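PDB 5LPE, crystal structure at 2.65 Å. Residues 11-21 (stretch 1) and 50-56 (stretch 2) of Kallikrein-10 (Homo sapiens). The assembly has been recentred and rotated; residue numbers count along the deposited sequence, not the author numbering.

Stretch 1 11-21: ARGSQPWQVSL
Stretch 2 (50-56) LWARVGD

Stretch 1 enters as two consecutive turns and ends as a β-strand, residues 18-21, which runs antiparallel to the strand 51-54 of stretch 2; the strand axes approach to 4.6 Å with 147° between their N-to-C directions. W51 to V54 are extended (φ -147 to -95, ψ 119 to 150). Between the stretches 608 Å² is buried, both sides summed.

A11 to S14 form a type II turn. R12 (φ/ψ -68/132; χ1 t, χ2 p, χ3 t) starts sideways, but its end comes nearer stretch 2, and one face of the guanidinium is covered by D56 O, 3.9 Å from R12 CZ. G13 follows at 99/-24, angles at which a Cβ would jam against the carbonyl oxygen of R12. S14 (-68/165) closes the turn: its p rotamer brings S14 OG to a very short 2.3 Å from A11 O, to which it donates, and S14 N adds a weak 3.4 Å bond to the same oxygen. D56, with χ1 t and its Cβ toward stretch 1, reaches this turn, placing D56 OD2 2.7 Å from S14 O.

Q15 (55/53; χ1 m, χ2 p) opens a type I turn to Q18, closed by Q18 N to Q15 O at 3.2 Å. P16 (-68/-16, Cγ-endo) and W17 (-88/-6, χ1 p) occupy its central positions, their CA-to-CB bonds pointing away from stretch 2. G55, at 94/144, also has backbone angles that call for glycine.

At Q18 (-63/134; χ1 t, χ2 p) the chain becomes extended, and Q18 O accepts a weak 3.3 Å hydrogen bond from G55 N. V19 (-135/131, χ1 t) pairs with V54 (χ1 m) at a non-hydrogen-bonded position, CA-CA 4.7 Å. V19, V54, L21 and A52 share one sheet face, so their apolar side chains pack together: V19 CG2 meets V54 CG1 at 3.7 Å and V19 CG1 meets A52 CB at 3.8 Å.

Pair types alternate, so at S20 (-103/131, χ1 p) and R53 (-95/119; χ1 t, χ2 t, χ3 118°), CA-CA 5.2 Å, the NH and CO groups face each other: S20 N donates to R53 O at 3.0 Å and R53 N to S20 O at 2.8 Å. Their side chains share the opposite sheet face from V19 and L21. S20 OG donates weakly to R53 O at 3.3 Å; although 3.0 Å from R53 NH2, its angle there is too poor for a bond.

L21 (-109/131; χ1 m, χ2 t) pairs with A52, CA-CA 4.5 Å, returning to the V19 face. L21 CD2 packs 3.6 Å from A52 CB and L21 CD1 4.0 Å from L50 CD1 (L50 χ1 m, χ2 t), extending the apolar contact begun at V19.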

# COMPACT_ATOMS: atom_id res chain seq x y z
N ALA A 11 -14.24 9.61 -3.70
CA ALA A 11 -15.64 9.30 -3.96
C ALA A 11 -16.04 7.93 -3.42
O ALA A 11 -15.22 7.01 -3.32
CB ALA A 11 -15.91 9.36 -5.46
N ARG A 12 -17.31 7.83 -3.03
CA ARG A 12 -17.85 6.60 -2.47
C ARG A 12 -17.91 5.50 -3.53
O ARG A 12 -18.40 5.70 -4.64
CB ARG A 12 -19.24 6.86 -1.89
CG ARG A 12 -20.18 5.64 -1.79
CD ARG A 12 -19.58 4.48 -0.99
NE ARG A 12 -20.51 3.40 -0.71
CZ ARG A 12 -20.74 2.91 0.51
NH1 ARG A 12 -20.09 3.39 1.57
NH2 ARG A 12 -21.62 1.92 0.67
N GLY A 13 -17.42 4.32 -3.16
CA GLY A 13 -17.39 3.15 -4.00
C GLY A 13 -16.04 2.92 -4.66
O GLY A 13 -15.72 1.79 -5.00
N SER A 14 -15.26 3.98 -4.82
CA SER A 14 -13.88 3.83 -5.26
C SER A 14 -13.08 3.12 -4.17
O SER A 14 -13.53 2.96 -3.03
CB SER A 14 -13.27 5.18 -5.61
OG SER A 14 -13.44 6.10 -4.55
N GLN A 15 -11.90 2.64 -4.55
CA GLN A 15 -11.05 1.86 -3.66
C GLN A 15 -11.73 0.64 -3.04
O GLN A 15 -11.69 0.46 -1.82
CB GLN A 15 -10.47 2.76 -2.57
CG GLN A 15 -9.42 3.74 -3.09
CD GLN A 15 -10.05 5.01 -3.60
OE1 GLN A 15 -10.76 5.69 -2.88
NE2 GLN A 15 -9.79 5.35 -4.86
N PRO A 16 -12.33 -0.24 -3.86
CA PRO A 16 -12.87 -1.50 -3.31
C PRO A 16 -11.81 -2.46 -2.82
O PRO A 16 -12.14 -3.42 -2.13
CB PRO A 16 -13.63 -2.09 -4.51
CG PRO A 16 -12.88 -1.59 -5.69
CD PRO A 16 -12.45 -0.19 -5.33
N TRP A 17 -10.56 -2.25 -3.20
CA TRP A 17 -9.42 -3.05 -2.79
C TRP A 17 -8.78 -2.57 -1.49
O TRP A 17 -7.85 -3.22 -1.01
CB TRP A 17 -8.37 -3.00 -3.90
CG TRP A 17 -8.15 -1.58 -4.35
CD1 TRP A 17 -7.43 -0.61 -3.71
CD2 TRP A 17 -8.69 -0.95 -5.52
NE1 TRP A 17 -7.48 0.57 -4.41
CE2 TRP A 17 -8.25 0.38 -5.53
CE3 TRP A 17 -9.49 -1.39 -6.57
CZ2 TRP A 17 -8.58 1.27 -6.54
CZ3 TRP A 17 -9.82 -0.51 -7.56
CH2 TRP A 17 -9.36 0.80 -7.55
N GLN A 18 -9.23 -1.45 -0.94
CA GLN A 18 -8.67 -0.94 0.31
C GLN A 18 -8.92 -1.92 1.45
O GLN A 18 -10.03 -2.43 1.62
CB GLN A 18 -9.29 0.42 0.65
CG GLN A 18 -8.48 1.25 1.60
CD GLN A 18 -7.20 1.79 0.97
OE1 GLN A 18 -6.93 1.55 -0.21
NE2 GLN A 18 -6.41 2.53 1.77
N VAL A 19 -7.88 -2.17 2.25
CA VAL A 19 -7.92 -3.15 3.34
C VAL A 19 -7.29 -2.52 4.58
O VAL A 19 -6.19 -1.97 4.51
CB VAL A 19 -7.18 -4.45 2.98
CG1 VAL A 19 -7.16 -5.39 4.19
CG2 VAL A 19 -7.82 -5.15 1.78
N SER A 20 -7.99 -2.62 5.71
CA SER A 20 -7.44 -2.25 7.01
C SER A 20 -7.06 -3.51 7.77
O SER A 20 -7.86 -4.45 7.85
CB SER A 20 -8.44 -1.42 7.82
OG SER A 20 -9.76 -1.90 7.65
N LEU A 21 -5.85 -3.53 8.31
CA LEU A 21 -5.32 -4.68 9.03
C LEU A 21 -5.26 -4.34 10.51
O LEU A 21 -4.73 -3.29 10.89
CB LEU A 21 -3.94 -5.08 8.52
CG LEU A 21 -3.88 -5.69 7.13
CD1 LEU A 21 -2.47 -5.74 6.61
CD2 LEU A 21 -4.47 -7.09 7.17
N LEU A 50 -2.57 -10.92 12.50
CA LEU A 50 -3.35 -9.84 11.92
C LEU A 50 -4.72 -10.33 11.48
O LEU A 50 -4.95 -11.54 11.31
CB LEU A 50 -2.63 -9.21 10.72
CG LEU A 50 -1.39 -8.37 10.98
CD1 LEU A 50 -0.94 -7.69 9.71
CD2 LEU A 50 -1.67 -7.35 12.07
N TRP A 51 -5.63 -9.38 11.27
CA TRP A 51 -6.90 -9.68 10.63
C TRP A 51 -7.34 -8.48 9.81
O TRP A 51 -7.04 -7.33 10.14
CB TRP A 51 -7.97 -10.08 11.66
CG TRP A 51 -8.25 -9.10 12.76
CD1 TRP A 51 -7.54 -8.94 13.92
CD2 TRP A 51 -9.33 -8.15 12.82
NE1 TRP A 51 -8.11 -7.95 14.69
CE2 TRP A 51 -9.22 -7.45 14.04
CE3 TRP A 51 -10.39 -7.83 11.96
CZ2 TRP A 51 -10.11 -6.44 14.42
CZ3 TRP A 51 -11.28 -6.82 12.34
CH2 TRP A 51 -11.13 -6.14 13.56
N ALA A 52 -8.07 -8.76 8.73
CA ALA A 52 -8.27 -7.83 7.62
C ALA A 52 -9.74 -7.48 7.47
O ALA A 52 -10.58 -8.36 7.24
CB ALA A 52 -7.74 -8.44 6.32
N ARG A 53 -10.05 -6.18 7.57
CA ARG A 53 -11.35 -5.65 7.20
C ARG A 53 -11.28 -5.14 5.77
O ARG A 53 -10.50 -4.23 5.48
CB ARG A 53 -11.78 -4.52 8.15
CG ARG A 53 -13.28 -4.25 8.07
CD ARG A 53 -13.76 -3.12 8.97
NE ARG A 53 -14.34 -2.04 8.17
CZ ARG A 53 -13.69 -0.93 7.85
NH1 ARG A 53 -14.29 0.00 7.11
NH2 ARG A 53 -12.44 -0.73 8.27
N VAL A 54 -12.09 -5.71 4.89
CA VAL A 54 -12.00 -5.38 3.47
C VAL A 54 -13.23 -4.61 3.03
O VAL A 54 -14.31 -4.74 3.60
CB VAL A 54 -11.81 -6.64 2.60
CG1 VAL A 54 -10.52 -7.35 2.98
CG2 VAL A 54 -12.98 -7.58 2.75
N GLY A 55 -13.06 -3.76 2.03
CA GLY A 55 -14.18 -3.10 1.38
C GLY A 55 -14.61 -1.72 1.84
O GLY A 55 -14.67 -1.40 3.04
N ASP A 56 -15.02 -0.92 0.85
CA ASP A 56 -15.38 0.48 1.04
C ASP A 56 -16.60 0.85 0.20
O ASP A 56 -17.71 0.41 0.49
CB ASP A 56 -14.20 1.38 0.67
CG ASP A 56 -14.61 2.83 0.47
OD1 ASP A 56 -14.74 3.56 1.47
OD2 ASP A 56 -14.80 3.24 -0.70